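Local coordinates for protein thymidylate synthase thyX (Helicobacter pylori, PDB 3N3Y) that probably catalyses the reductive methylation of dUMP to dTMP, using methylenetetrahydrofolate as methyl donor and FAD as cofactor, and works as a homotetramer, at residues Y95-L100 with E138-L143; K101-F106 with R118-F123. One frame throughout, in Å; residues are numbered along the deposited sequence.

Interaction 1 (Y95-L100 with E138-L143); sequences YTLREL and ENLRVL
Arg-141 touches the backbone of Leu-100 with its CG, 3.6 Å from Leu-100 O, and leads its guanidinium away from that carbonyl, back along its own helix. At the edge of this flat group, in its plane, sits the carboxylate of Glu-138, one helical turn back. Arg-141 NH2 reaches Glu-138 OE2 at 2.8 Å, with OE2 only 2° out of the guanidinium plane and met on its syn side, 30° out of the carboxylate plane. Two weak bonds from NE, one to each carboxylate oxygen, add to this salt bridge, and a bend at chi3 (63°) turns the group back toward Glu-138.

The rest is leucine on leucine. Leu-100 and Leu-140 cross at about a right angle, with Leu-100 CD1 3.6 Å from Leu-140 CD2 and 3.7 Å from its CG. Leu-97 CD2 meets the same methyl, Leu-140 CD2, more loosely at 4.2 Å; the Leu-97 side chain lies about 7 Å from a bound dUMP and also borders Ser-93, a dUMP-binding residue.

The 3-10 turn 97-100, following helix 93-96, thus rests on helix 127-145, where Leu-137 and Leu-144 also pack on Leu-100, while Met-132 of a second subunit covers Asn-139 and Leu-143.

Interaction 2 (K101-F106 with R118-F123); sequences KEVESF and REFLVF
Phe-120 packs against Val-103 and Phe-106, bringing together the two irregular segments that flank helix 111-117 in this ThyX subunit. The arrangement is a loop-helix-loop excursion between helix 93-96 and the long helix 127-145, joined across its base by side chains alone. The backbones stay well apart: Val-103 CA and Phe-120 CA are 11.0 Å from each other, so the rings and the valine have to span the gap.

The apolar contacts come first. Val-103 and Phe-120 point at each other from opposite directions, and Val-103 CG1 stops 4.0 Å from Phe-120 CZ, at the far end of the ring. A chi1 of -41° sets CG1 anti to the carbonyl carbon and turned to Phe-120, while CG2 stays farther from that ring. Phe-106 crosses Phe-120 at about a right angle and lays its CZ 4.0 Å from Phe-120 CD2, equally near to CE2; the approach is oblique. Leu-100 and Tyr-162 pack on Phe-120 as well, and Leu-137, Arg-116 and Ala-117 on Phe-106.

Two rings have a side chain of their own segment over one face. One face of Phe-120 carries the carboxylate carbon of its neighbour, Glu-119 CD, offset toward the rim. Arg-118 likewise lays its aliphatic CG over the centre of the Phe-123 ring, 3.5 Å above its plane.

Hydrogen bonds fix the backbone instead. Arg-116 uses NH1 on Ser-105 O and NH2 on Glu-104 O, a grip on two successive carbonyls. That same Glu-104 O stands over the centre of the Phe-106 ring, 4.0 Å above its plane.

In the fold
From the N terminus, the chain reaches 95-100 at the end of helix 93-96 and runs directly into 101-106. It then makes helix 111-117 and returns through 118-123, where interaction 2 closes the shorter loop. Helix 127-145 follows, and its residues 138-143 come back to 95-100 in interaction 1, closing a loop of 37 intervening residues. Interaction 2 is therefore nested inside interaction 1, their centres about 9 Å apart. They also meet directly: Glu-138 OE1 takes a hydrogen bond from Phe-106 N at 2.8 Å, and Arg-141 packs beside Val-103 and Ser-105. Together they tie the connection after helix 93-96 to both helix 127-145 and the segment leading into it.

Interaction 1 (Y95-L100 with E138-L143)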
loop_
_atom_site.group_PDB
_atom_site.type_symbol
_atom_site.label_atom_id
_atom_site.label_comp_id
_atom_site.label_asym_id
_atom_site.label_seq_id
_atom_site.Cartn_x
_atom_site.Cartn_y
_atom_site.Cartn_z
ATOM N N TYR A 95 24.844 9.031 8.322
ATOM C CA TYR A 95 25.710 9.812 7.446
ATOM C C TYR A 95 25.849 11.291 7.787
ATOM O O TYR A 95 26.536 12.016 7.082
ATOM C CB TYR A 95 25.315 9.601 5.974
ATOM C CG TYR A 95 25.728 8.218 5.507
ATOM C CD1 TYR A 95 27.078 7.915 5.289
ATOM C CD2 TYR A 95 24.787 7.200 5.339
ATOM C CE1 TYR A 95 27.479 6.647 4.888
ATOM C CE2 TYR A 95 25.175 5.924 4.935
ATOM C CZ TYR A 95 26.525 5.654 4.714
ATOM O OH TYR A 95 26.922 4.396 4.316
ATOM N N THR A 96 25.226 11.738 8.871
ATOM C CA THR A 96 25.267 13.155 9.209
ATOM C C THR A 96 25.726 13.448 10.644
ATOM O O THR A 96 25.815 14.615 11.037
ATOM C CB THR A 96 23.889 13.801 9.046
ATOM O OG1 THR A 96 22.980 13.159 9.943
ATOM C CG2 THR A 96 23.376 13.679 7.605
ATOM N N LEU A 97 25.982 12.404 11.430
ATOM C CA LEU A 97 26.303 12.583 12.854
ATOM C C LEU A 97 27.576 13.390 13.088
ATOM O O LEU A 97 27.730 14.026 14.126
ATOM C CB LEU A 97 26.384 11.235 13.587
ATOM C CG LEU A 97 25.091 10.835 14.313
ATOM C CD1 LEU A 97 25.279 9.576 15.179
ATOM C CD2 LEU A 97 24.560 11.995 15.160
ATOM N N ARG A 98 28.484 13.364 12.119
ATOM C CA ARG A 98 29.732 14.120 12.197
ATOM C C ARG A 98 29.517 15.640 12.366
ATOM O O ARG A 98 30.446 16.385 12.705
ATOM C CB ARG A 98 30.582 13.824 10.966
ATOM C CG ARG A 98 31.715 12.837 11.199
ATOM C CD ARG A 98 33.019 13.608 11.102
ATOM N NE ARG A 98 32.865 14.742 10.181
ATOM C CZ ARG A 98 33.582 15.867 10.225
ATOM N NH1 ARG A 98 34.524 16.025 11.149
ATOM N NH2 ARG A 98 33.353 16.836 9.341
ATOM N N GLU A 99 28.286 16.092 12.138
ATOM C CA GLU A 99 27.912 17.470 12.446
ATOM C C GLU A 99 28.268 17.871 13.890
ATOM O O GLU A 99 28.430 19.061 14.188
ATOM C CB GLU A 99 26.412 17.680 12.200
ATOM C CG GLU A 99 25.496 16.965 13.207
ATOM C CD GLU A 99 24.037 16.938 12.757
ATOM O OE1 GLU A 99 23.719 17.603 11.742
ATOM O OE2 GLU A 99 23.207 16.260 13.416
ATOM N N LEU A 100 28.371 16.883 14.779
ATOM C CA LEU A 100 28.672 17.119 16.204
ATOM C C LEU A 100 30.172 17.242 16.485
ATOM O O LEU A 100 30.584 17.781 17.511
ATOM C CB LEU A 100 28.106 15.995 17.083
ATOM C CG LEU A 100 26.604 15.912 17.348
ATOM C CD1 LEU A 100 26.297 14.787 18.336
ATOM C CD2 LEU A 100 26.072 17.239 17.874
ATOM N N GLU A 138 25.861 15.248 25.092
ATOM C CA GLU A 138 27.270 15.463 25.411
ATOM C C GLU A 138 28.085 14.166 25.283
ATOM O O GLU A 138 29.119 14.158 24.634
ATOM C CB GLU A 138 27.442 16.116 26.796
ATOM C CG GLU A 138 28.902 16.367 27.199
ATOM C CD GLU A 138 29.635 17.366 26.288
ATOM O OE1 GLU A 138 28.973 18.092 25.511
ATOM O OE2 GLU A 138 30.881 17.431 26.361
ATOM N N ASN A 139 27.616 13.072 25.877
ATOM C CA ASN A 139 28.282 11.781 25.665
ATOM C C ASN A 139 28.417 11.405 24.189
ATOM O O ASN A 139 29.462 10.893 23.771
ATOM C CB ASN A 139 27.599 10.666 26.448
ATOM C CG ASN A 139 27.884 10.758 27.937
ATOM O OD1 ASN A 139 27.112 10.286 28.775
ATOM N ND2 ASN A 139 28.987 11.384 28.267
ATOM N N LEU A 140 27.365 11.665 23.410
ATOM C CA LEU A 140 27.374 11.408 21.971
ATOM C C LEU A 140 28.453 12.248 21.297
ATOM O O LEU A 140 29.201 11.756 20.455
ATOM C CB LEU A 140 26.010 11.752 21.358
ATOM C CG LEU A 140 25.782 11.432 19.870
ATOM C CD1 LEU A 140 25.985 9.948 19.615
ATOM C CD2 LEU A 140 24.392 11.880 19.385
ATOM N N ARG A 141 28.521 13.523 21.674
ATOM C CA ARG A 141 29.525 14.432 21.127
ATOM C C ARG A 141 30.932 13.914 21.404
ATOM O O ARG A 141 31.766 13.868 20.508
ATOM C CB ARG A 141 29.374 15.853 21.681
ATOM C CG ARG A 141 30.299 16.843 21.000
ATOM C CD ARG A 141 30.517 18.096 21.806
ATOM N NE ARG A 141 31.176 17.854 23.092
ATOM C CZ ARG A 141 32.495 17.792 23.268
ATOM N NH1 ARG A 141 33.318 17.926 22.236
ATOM N NH2 ARG A 141 32.990 17.584 24.481
ATOM N N VAL A 142 31.180 13.509 22.645
ATOM C CA VAL A 142 32.463 12.927 23.011
ATOM C C VAL A 142 32.830 11.675 22.182
ATOM O O VAL A 142 33.961 11.557 21.707
ATOM C CB VAL A 142 32.531 12.653 24.526
ATOM C CG1 VAL A 142 33.747 11.800 24.882
ATOM C CG2 VAL A 142 32.551 13.986 25.304
ATOM N N LEU A 143 31.884 10.755 21.990
ATOM C CA LEU A 143 32.161 9.544 21.217
ATOM C C LEU A 143 32.660 9.887 19.830
ATOM O O LEU A 143 33.619 9.295 19.335
ATOM C CB LEU A 143 30.914 8.671 21.086
ATOM C CG LEU A 143 30.390 8.035 22.377
ATOM C CD1 LEU A 143 29.020 7.391 22.122
ATOM C CD2 LEU A 143 31.384 7.032 22.941
#

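Interaction 2 (K101-F106 with R118-F123)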
loop_
_atom_site.group_PDB
_atom_site.type_symbol
_atom_site.label_atom_id
_atom_site.label_comp_id
_atom_site.label_asym_id
_atom_site.label_seq_id
_atom_site.Cartn_x
_atom_site.Cartn_y
_atom_site.Cartn_z
ATOM N N LYS A 101 30.978 16.711 15.578
ATOM C CA LYS A 101 32.425 16.748 15.701
ATOM C C LYS A 101 32.899 18.181 15.904
ATOM O O LYS A 101 33.887 18.436 16.593
ATOM C CB LYS A 101 33.049 16.174 14.430
ATOM C CG LYS A 101 34.558 16.166 14.417
ATOM C CD LYS A 101 35.102 14.906 15.045
ATOM C CE LYS A 101 36.592 14.801 14.776
ATOM N NZ LYS A 101 36.861 14.949 13.317
ATOM N N GLU A 102 32.161 19.117 15.323
ATOM C CA GLU A 102 32.620 20.490 15.200
ATOM C C GLU A 102 32.184 21.433 16.323
ATOM O O GLU A 102 32.588 22.590 16.342
ATOM C CB GLU A 102 32.179 21.048 13.839
ATOM C CG GLU A 102 32.955 20.458 12.647
ATOM C CD GLU A 102 32.075 19.715 11.630
ATOM O OE1 GLU A 102 31.103 20.314 11.110
ATOM O OE2 GLU A 102 32.376 18.533 11.336
ATOM N N VAL A 103 31.373 20.958 17.262
ATOM C CA VAL A 103 30.814 21.858 18.278
ATOM C C VAL A 103 31.467 21.734 19.656
ATOM O O VAL A 103 32.047 20.694 19.987
ATOM C CB VAL A 103 29.294 21.666 18.427
ATOM C CG1 VAL A 103 28.643 21.488 17.051
ATOM C CG2 VAL A 103 29.000 20.480 19.322
ATOM N N GLU A 104 31.359 22.802 20.452
ATOM C CA GLU A 104 31.942 22.860 21.796
ATOM C C GLU A 104 31.091 22.106 22.798
ATOM O O GLU A 104 29.887 21.947 22.593
ATOM C CB GLU A 104 32.084 24.310 22.293
ATOM C CG GLU A 104 32.779 25.255 21.336
ATOM C CD GLU A 104 34.002 24.629 20.692
ATOM O OE1 GLU A 104 34.800 23.985 21.419
ATOM O OE2 GLU A 104 34.161 24.781 19.457
ATOM N N SER A 105 31.722 21.674 23.890
ATOM C CA SER A 105 31.041 20.940 24.952
ATOM C C SER A 105 29.773 21.649 25.408
ATOM O O SER A 105 29.699 22.871 25.371
ATOM C CB SER A 105 31.972 20.743 26.151
ATOM O OG SER A 105 31.251 20.231 27.256
ATOM N N PHE A 106 28.778 20.874 25.835
ATOM C CA PHE A 106 27.543 21.441 26.385
ATOM C C PHE A 106 27.550 21.438 27.922
ATOM O O PHE A 106 26.575 21.844 28.556
ATOM C CB PHE A 106 26.320 20.688 25.851
ATOM C CG PHE A 106 26.193 20.712 24.346
ATOM C CD1 PHE A 106 25.655 21.817 23.700
ATOM C CD2 PHE A 106 26.617 19.635 23.580
ATOM C CE1 PHE A 106 25.544 21.848 22.319
ATOM C CE2 PHE A 106 26.510 19.662 22.200
ATOM C CZ PHE A 106 25.971 20.774 21.571
ATOM N N ARG A 118 19.613 23.091 22.214
ATOM C CA ARG A 118 18.304 23.043 21.577
ATOM C C ARG A 118 18.403 23.040 20.072
ATOM O O ARG A 118 17.420 22.786 19.395
ATOM C CB ARG A 118 17.415 24.191 22.018
ATOM C CG ARG A 118 16.794 23.987 23.372
ATOM C CD ARG A 118 15.726 25.041 23.613
ATOM N NE ARG A 118 14.388 24.545 23.312
ATOM C CZ ARG A 118 13.264 25.100 23.761
ATOM N NH1 ARG A 118 13.320 26.178 24.528
ATOM N NH2 ARG A 118 12.083 24.579 23.444
ATOM N N GLU A 119 19.582 23.326 19.542
ATOM C CA GLU A 119 19.777 23.187 18.107
ATOM C C GLU A 119 19.704 21.720 17.699
ATOM O O GLU A 119 19.365 21.407 16.568
ATOM C CB GLU A 119 21.125 23.762 17.662
ATOM C CG GLU A 119 21.345 23.664 16.151
ATOM C CD GLU A 119 22.811 23.805 15.718
ATOM O OE1 GLU A 119 23.656 24.264 16.525
ATOM O OE2 GLU A 119 23.116 23.457 14.552
ATOM N N PHE A 120 20.038 20.823 18.616
ATOM C CA PHE A 120 20.131 19.408 18.290
ATOM C C PHE A 120 19.083 18.563 18.987
ATOM O O PHE A 120 18.902 17.406 18.644
ATOM C CB PHE A 120 21.505 18.869 18.667
ATOM C CG PHE A 120 22.636 19.518 17.928
ATOM C CD1 PHE A 120 22.924 19.155 16.620
ATOM C CD2 PHE A 120 23.428 20.476 18.547
ATOM C CE1 PHE A 120 23.969 19.752 15.933
ATOM C CE2 PHE A 120 24.480 21.079 17.864
ATOM C CZ PHE A 120 24.749 20.712 16.554
ATOM N N LEU A 121 18.410 19.128 19.981
ATOM C CA LEU A 121 17.476 18.355 20.793
ATOM C C LEU A 121 16.103 18.982 20.835
ATOM O O LEU A 121 15.974 20.194 20.824
ATOM C CB LEU A 121 17.985 18.266 22.225
ATOM C CG LEU A 121 19.321 17.576 22.404
ATOM C CD1 LEU A 121 19.685 17.567 23.873
ATOM C CD2 LEU A 121 19.260 16.156 21.827
ATOM N N VAL A 122 15.077 18.149 20.913
ATOM C CA VAL A 122 13.732 18.625 21.196
ATOM C C VAL A 122 13.526 18.661 22.708
ATOM O O VAL A 122 13.643 17.643 23.385
ATOM C CB VAL A 122 12.661 17.707 20.559
ATOM C CG1 VAL A 122 11.241 18.147 20.969
ATOM C CG2 VAL A 122 12.812 17.692 19.044
ATOM N N PHE A 123 13.214 19.829 23.246
ATOM C CA PHE A 123 12.956 19.932 24.679
ATOM C C PHE A 123 11.484 19.726 24.932
ATOM O O PHE A 123 10.650 20.107 24.109
ATOM C CB PHE A 123 13.377 21.297 25.217
ATOM C CG PHE A 123 14.841 21.396 25.541
ATOM C CD1 PHE A 123 15.740 20.489 25.017
ATOM C CD2 PHE A 123 15.314 22.401 26.375
ATOM C CE1 PHE A 123 17.091 20.573 25.314
ATOM C CE2 PHE A 123 16.662 22.503 26.677
ATOM C CZ PHE A 123 17.553 21.590 26.145
#